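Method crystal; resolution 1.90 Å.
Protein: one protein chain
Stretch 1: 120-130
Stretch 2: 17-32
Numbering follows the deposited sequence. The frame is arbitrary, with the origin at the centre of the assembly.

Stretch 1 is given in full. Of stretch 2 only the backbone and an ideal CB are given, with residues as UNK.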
# COMPACT_ATOMS: atom_id res chain seq x y z
N ASP A 120 2.01 13.19 29.54
CA ASP A 120 1.17 13.11 30.72
C ASP A 120 -0.16 12.50 30.32
O ASP A 120 -0.65 12.74 29.21
CB ASP A 120 0.95 14.49 31.35
CG ASP A 120 0.05 14.44 32.58
OD1 ASP A 120 -0.40 15.53 33.02
OD2 ASP A 120 -0.21 13.34 33.11
N TRP A 121 -0.74 11.71 31.22
CA TRP A 121 -1.98 11.03 30.85
C TRP A 121 -3.16 12.01 30.78
O TRP A 121 -4.08 11.81 29.98
CB TRP A 121 -2.27 9.87 31.81
CG TRP A 121 -1.36 8.70 31.57
CD1 TRP A 121 -0.39 8.22 32.41
CD2 TRP A 121 -1.29 7.89 30.39
NE1 TRP A 121 0.25 7.15 31.84
CE2 TRP A 121 -0.28 6.93 30.60
CE3 TRP A 121 -2.00 7.87 29.19
CZ2 TRP A 121 0.04 5.97 29.64
CZ3 TRP A 121 -1.68 6.91 28.24
CH2 TRP A 121 -0.67 5.97 28.47
N ASN A 122 -3.13 13.09 31.57
CA ASN A 122 -4.23 14.05 31.46
C ASN A 122 -4.27 14.71 30.09
O ASN A 122 -5.35 15.06 29.59
CB ASN A 122 -4.14 15.08 32.58
CG ASN A 122 -4.44 14.48 33.94
OD1 ASN A 122 -3.53 14.21 34.73
ND2 ASN A 122 -5.72 14.24 34.20
N ASP A 123 -3.11 14.85 29.44
CA ASP A 123 -3.09 15.37 28.07
C ASP A 123 -3.75 14.38 27.11
O ASP A 123 -4.45 14.80 26.19
CB ASP A 123 -1.66 15.65 27.63
CG ASP A 123 -1.05 16.82 28.36
OD1 ASP A 123 -1.81 17.63 28.93
OD2 ASP A 123 0.19 16.93 28.37
N VAL A 124 -3.52 13.08 27.32
CA VAL A 124 -4.22 12.07 26.54
C VAL A 124 -5.71 12.11 26.83
O VAL A 124 -6.55 11.91 25.94
CB VAL A 124 -3.65 10.66 26.82
CG1 VAL A 124 -4.42 9.62 26.02
CG2 VAL A 124 -2.16 10.58 26.52
N GLU A 125 -6.08 12.37 28.09
CA GLU A 125 -7.49 12.35 28.46
C GLU A 125 -8.25 13.50 27.82
O GLU A 125 -9.46 13.37 27.59
CB GLU A 125 -7.63 12.38 29.98
CG GLU A 125 -7.48 10.99 30.58
CD GLU A 125 -6.90 10.99 31.98
OE1 GLU A 125 -6.38 9.93 32.39
OE2 GLU A 125 -6.96 12.03 32.66
N ASN A 126 -7.58 14.61 27.51
CA ASN A 126 -8.21 15.76 26.89
C ASN A 126 -8.04 15.80 25.37
O ASN A 126 -8.64 16.66 24.73
CB ASN A 126 -7.66 17.05 27.49
CG ASN A 126 -8.04 17.21 28.95
OD1 ASN A 126 -9.12 16.80 29.37
ND2 ASN A 126 -7.15 17.82 29.73
N TYR A 127 -7.25 14.89 24.79
CA TYR A 127 -7.02 14.89 23.35
C TYR A 127 -8.32 14.61 22.59
O TYR A 127 -9.12 13.76 22.98
CB TYR A 127 -5.98 13.82 23.00
CG TYR A 127 -5.54 13.81 21.56
CD1 TYR A 127 -4.63 14.76 21.08
CD2 TYR A 127 -6.02 12.85 20.68
CE1 TYR A 127 -4.22 14.74 19.75
CE2 TYR A 127 -5.61 12.82 19.36
CZ TYR A 127 -4.71 13.76 18.90
OH TYR A 127 -4.31 13.73 17.58
N ASP A 128 -8.52 15.33 21.48
CA ASP A 128 -9.70 15.14 20.64
C ASP A 128 -9.41 14.04 19.62
O ASP A 128 -8.84 14.30 18.56
CB ASP A 128 -10.09 16.45 19.95
CG ASP A 128 -11.49 16.39 19.35
OD1 ASP A 128 -11.98 15.28 19.04
OD2 ASP A 128 -12.10 17.47 19.17
N PHE A 129 -9.82 12.81 19.96
CA PHE A 129 -9.61 11.67 19.07
C PHE A 129 -10.45 11.77 17.80
O PHE A 129 -10.08 11.21 16.77
CB PHE A 129 -9.96 10.37 19.80
CG PHE A 129 -8.92 9.91 20.77
CD1 PHE A 129 -8.83 10.47 22.03
CD2 PHE A 129 -8.04 8.90 20.43
CE1 PHE A 129 -7.87 10.03 22.94
CE2 PHE A 129 -7.09 8.44 21.32
CZ PHE A 129 -7.00 9.02 22.58
N ALA A 130 -11.59 12.46 17.87
CA ALA A 130 -12.47 12.57 16.70
C ALA A 130 -11.80 13.35 15.57
O ALA A 130 -11.79 12.90 14.42
CB ALA A 130 -13.78 13.24 17.10
N UNK A 17 3.37 -1.86 34.26
CA UNK A 17 2.66 -0.75 34.89
C UNK A 17 2.16 0.24 33.85
O UNK A 17 0.98 0.62 33.85
CB UNK A 17 3.57 -0.04 35.90
N UNK A 18 3.03 0.66 32.93
CA UNK A 18 2.64 1.65 31.93
C UNK A 18 1.57 1.11 30.98
O UNK A 18 0.64 1.83 30.60
CB UNK A 18 3.87 2.10 31.13
N UNK A 19 1.68 -0.16 30.58
CA UNK A 19 0.67 -0.76 29.71
C UNK A 19 -0.69 -0.77 30.41
O UNK A 19 -1.72 -0.45 29.80
CB UNK A 19 1.08 -2.18 29.31
N UNK A 20 -0.70 -1.14 31.69
CA UNK A 20 -1.94 -1.19 32.47
C UNK A 20 -2.61 0.17 32.55
O UNK A 20 -3.84 0.28 32.43
CB UNK A 20 -1.66 -1.71 33.88
N UNK A 21 -1.83 1.22 32.78
CA UNK A 21 -2.40 2.56 32.84
C UNK A 21 -2.93 2.98 31.48
O UNK A 21 -4.00 3.59 31.39
CB UNK A 21 -1.36 3.57 33.34
N UNK A 22 -2.20 2.64 30.41
CA UNK A 22 -2.67 2.96 29.06
C UNK A 22 -3.99 2.26 28.76
O UNK A 22 -4.91 2.87 28.21
CB UNK A 22 -1.62 2.57 28.02
N UNK A 23 -4.08 0.96 29.08
CA UNK A 23 -5.33 0.23 28.89
C UNK A 23 -6.47 0.92 29.62
O UNK A 23 -7.53 1.19 29.03
CB UNK A 23 -5.19 -1.21 29.37
N UNK A 24 -6.26 1.26 30.89
CA UNK A 24 -7.30 1.87 31.70
C UNK A 24 -7.71 3.24 31.15
O UNK A 24 -8.90 3.55 31.06
CB UNK A 24 -6.82 2.00 33.15
N UNK A 25 -6.73 4.07 30.79
CA UNK A 25 -7.04 5.42 30.33
C UNK A 25 -7.80 5.37 29.01
O UNK A 25 -8.84 6.01 28.84
CB UNK A 25 -5.76 6.24 30.18
N UNK A 26 -7.27 4.60 28.05
CA UNK A 26 -7.87 4.61 26.72
C UNK A 26 -9.23 3.93 26.72
O UNK A 26 -10.13 4.34 25.98
CB UNK A 26 -6.94 3.93 25.71
N UNK A 27 -9.41 2.91 27.57
CA UNK A 27 -10.70 2.21 27.62
C UNK A 27 -11.74 3.02 28.38
O UNK A 27 -12.93 2.98 28.03
CB UNK A 27 -10.54 0.83 28.27
N UNK A 28 -11.33 3.74 29.41
CA UNK A 28 -12.27 4.62 30.11
C UNK A 28 -12.73 5.76 29.22
O UNK A 28 -13.79 6.35 29.49
CB UNK A 28 -11.63 5.18 31.38
N UNK A 29 -11.96 6.10 28.20
CA UNK A 29 -12.39 7.09 27.22
C UNK A 29 -13.36 6.51 26.20
O UNK A 29 -13.85 7.25 25.33
CB UNK A 29 -11.17 7.68 26.50
N UNK A 30 -13.67 5.21 26.28
CA UNK A 30 -14.61 4.57 25.38
C UNK A 30 -13.99 3.89 24.18
O UNK A 30 -14.73 3.35 23.35
CB UNK A 30 -15.62 5.61 24.89
N UNK A 31 -12.66 3.87 24.08
CA UNK A 31 -12.01 3.29 22.91
C UNK A 31 -11.93 1.77 23.03
O UNK A 31 -11.96 1.21 24.13
CB UNK A 31 -10.61 3.88 22.73
N UNK A 32 -11.82 1.12 21.88
CA UNK A 32 -11.64 -0.33 21.82
C UNK A 32 -10.15 -0.59 21.64
O UNK A 32 -9.58 -0.24 20.60
CB UNK A 32 -12.46 -0.96 20.69

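Two helices, 121-126 and 17-28, run in nearly the same direction, their axes inclined by 25° and 10.2 Å apart at closest approach. Stretch 1 offers the indole of Trp 121, the side chain of Val 124, the carboxylate of Glu 125 and the ring of Phe 129.

Position 17 lies out of reach of stretch 1, so the contact sets no preference; it is Lys 17. At position 18 CA-to-CB points sideways and the ideal CB has nothing of stretch 1 within 5.5 Å, so many side chains would fit. The residue is His 18, whose carbonyl O lies 4.3 Å from Trp 121 CZ2. Positions 19, directed away, and 20, out of reach, are unconstrained by stretch 1; they hold Val 19 and Ser 20.

Position 21 points toward stretch 1, its ideal CB 4.2 Å from Trp 121 NE1. A chain with a few methylenes could lie across the indole, and Lys, Arg, Gln, Met or Leu would suit. The residue is Lys 21, with chi1 t and chi2 p. Its CG sits over a face of the indole, 3.4 Å from Trp 121 NE1, in a CH-pi contact, while Lys 21 NZ reaches a partner at position 24.

At position 22 the ideal CB is already 3.6 Å from Trp 121 CH2. With the indole so close, a small residue such as Ala, Ser or Gly suits. Ala 22 CB lies 3.6 Å from Trp 121 CH2, an apolar contact.

Position 23 is directed away and holds Glu 23, bonded elsewhere in the structure. Position 24 points sideways into space free of stretch 1, suiting polar chains; Gln 24 OE1 accepts a hydrogen bond from Lys 21 NZ at 2.9 Å.

Position 25 faces stretch 1 where the helices come close: its CA is 7.2 Å from Glu 125 CA, and its ideal CB is 4.2 Å from Trp 121 CE3 and 4.3 Å from Glu 125 OE1. A compact residue is favoured, apolar Val, Ile or Ala, or Thr. Val 25, with chi1 t, sets CG1 4.0 Å from Trp 121 CE3 and CG2 3.6 Å from Glu 125 OE1.

Position 26 points sideways, with room for a longer apolar chain to reach Val 124 and Phe 129; Leu, Met or Ile could do so. Leu 26 CD2 lies 4.0 Å from both Val 124 CG1 and Phe 129 CZ.

Positions 27 and 28 are out of reach and hold Arg 27 and Asp 28. Position 29 points toward stretch 1 with space before Phe 129, inviting Leu or Met. Leu 29 CD1 lies 4.1 Å from Phe 129 CE1, and its CD2 3.8 Å from Glu 125 O.

Position 30 has phi 95°, and a CB would jam against the preceding carbonyl O, calling for glycine. Gly 30 forms the Schellman turn. Position 31 points toward Phe 129 across a gap that aromatic or long chains could fill; His 31 NE2 sits over its face, 3.4 Å from Phe 129 CD1. Position 32, out of reach, is Thr 32.

Stretch 2 17-32: KHVSKAEQVLRDLGHT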
# COMPACT_ATOMS: atom_id res chain seq x y z
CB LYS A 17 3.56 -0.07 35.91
CG LYS A 17 3.11 1.33 36.30
CD LYS A 17 4.01 1.93 37.38
CE LYS A 17 4.30 0.89 38.46
NZ LYS A 17 5.50 1.24 39.28
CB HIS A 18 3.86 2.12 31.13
CG HIS A 18 4.93 2.75 31.98
ND1 HIS A 18 6.26 2.39 31.88
CD2 HIS A 18 4.87 3.71 32.92
CE1 HIS A 18 6.97 3.11 32.74
NE2 HIS A 18 6.15 3.91 33.39
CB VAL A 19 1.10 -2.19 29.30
CG1 VAL A 19 -0.08 -2.96 28.70
CG2 VAL A 19 2.24 -2.12 28.31
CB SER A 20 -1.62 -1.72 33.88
OG SER A 20 -2.75 -1.69 34.72
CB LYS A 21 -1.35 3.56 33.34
CG LYS A 21 -1.83 5.02 33.40
CD LYS A 21 -3.07 5.16 34.29
CE LYS A 21 -3.31 6.60 34.71
NZ LYS A 21 -4.38 6.67 35.75
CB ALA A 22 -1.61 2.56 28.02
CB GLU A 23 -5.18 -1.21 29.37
CG GLU A 23 -4.24 -2.09 28.56
CD GLU A 23 -3.82 -3.34 29.34
OE1 GLU A 23 -4.14 -3.41 30.55
OE2 GLU A 23 -3.20 -4.26 28.74
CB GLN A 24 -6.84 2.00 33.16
CG GLN A 24 -7.60 3.06 33.95
CD GLN A 24 -6.76 3.73 35.02
OE1 GLN A 24 -6.58 4.95 35.03
NE2 GLN A 24 -6.23 2.92 35.95
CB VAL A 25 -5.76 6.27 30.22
CG1 VAL A 25 -6.03 7.53 29.40
CG2 VAL A 25 -5.25 6.64 31.62
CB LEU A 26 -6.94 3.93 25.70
CG LEU A 26 -5.58 4.61 25.51
CD1 LEU A 26 -4.66 3.80 24.63
CD2 LEU A 26 -5.76 6.02 24.93
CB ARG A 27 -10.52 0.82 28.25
CG ARG A 27 -9.88 -0.19 27.30
CD ARG A 27 -9.83 -1.62 27.87
NE ARG A 27 -9.25 -2.52 26.88
CZ ARG A 27 -8.47 -3.57 27.15
NH1 ARG A 27 -8.18 -3.87 28.41
NH2 ARG A 27 -8.01 -4.32 26.17
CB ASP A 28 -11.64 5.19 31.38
CG ASP A 28 -11.42 4.14 32.45
OD1 ASP A 28 -12.07 3.07 32.39
OD2 ASP A 28 -10.60 4.39 33.36
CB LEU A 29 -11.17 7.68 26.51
CG LEU A 29 -10.29 8.62 27.37
CD1 LEU A 29 -8.94 8.85 26.71
CD2 LEU A 29 -11.00 9.95 27.65
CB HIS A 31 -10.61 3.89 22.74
CG HIS A 31 -10.62 5.38 22.57
ND1 HIS A 31 -11.15 6.00 21.45
CD2 HIS A 31 -10.18 6.37 23.38
CE1 HIS A 31 -11.03 7.31 21.58
NE2 HIS A 31 -10.44 7.56 22.74
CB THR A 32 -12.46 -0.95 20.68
OG1 THR A 32 -13.85 -0.67 20.89
CG2 THR A 32 -12.26 -2.46 20.66
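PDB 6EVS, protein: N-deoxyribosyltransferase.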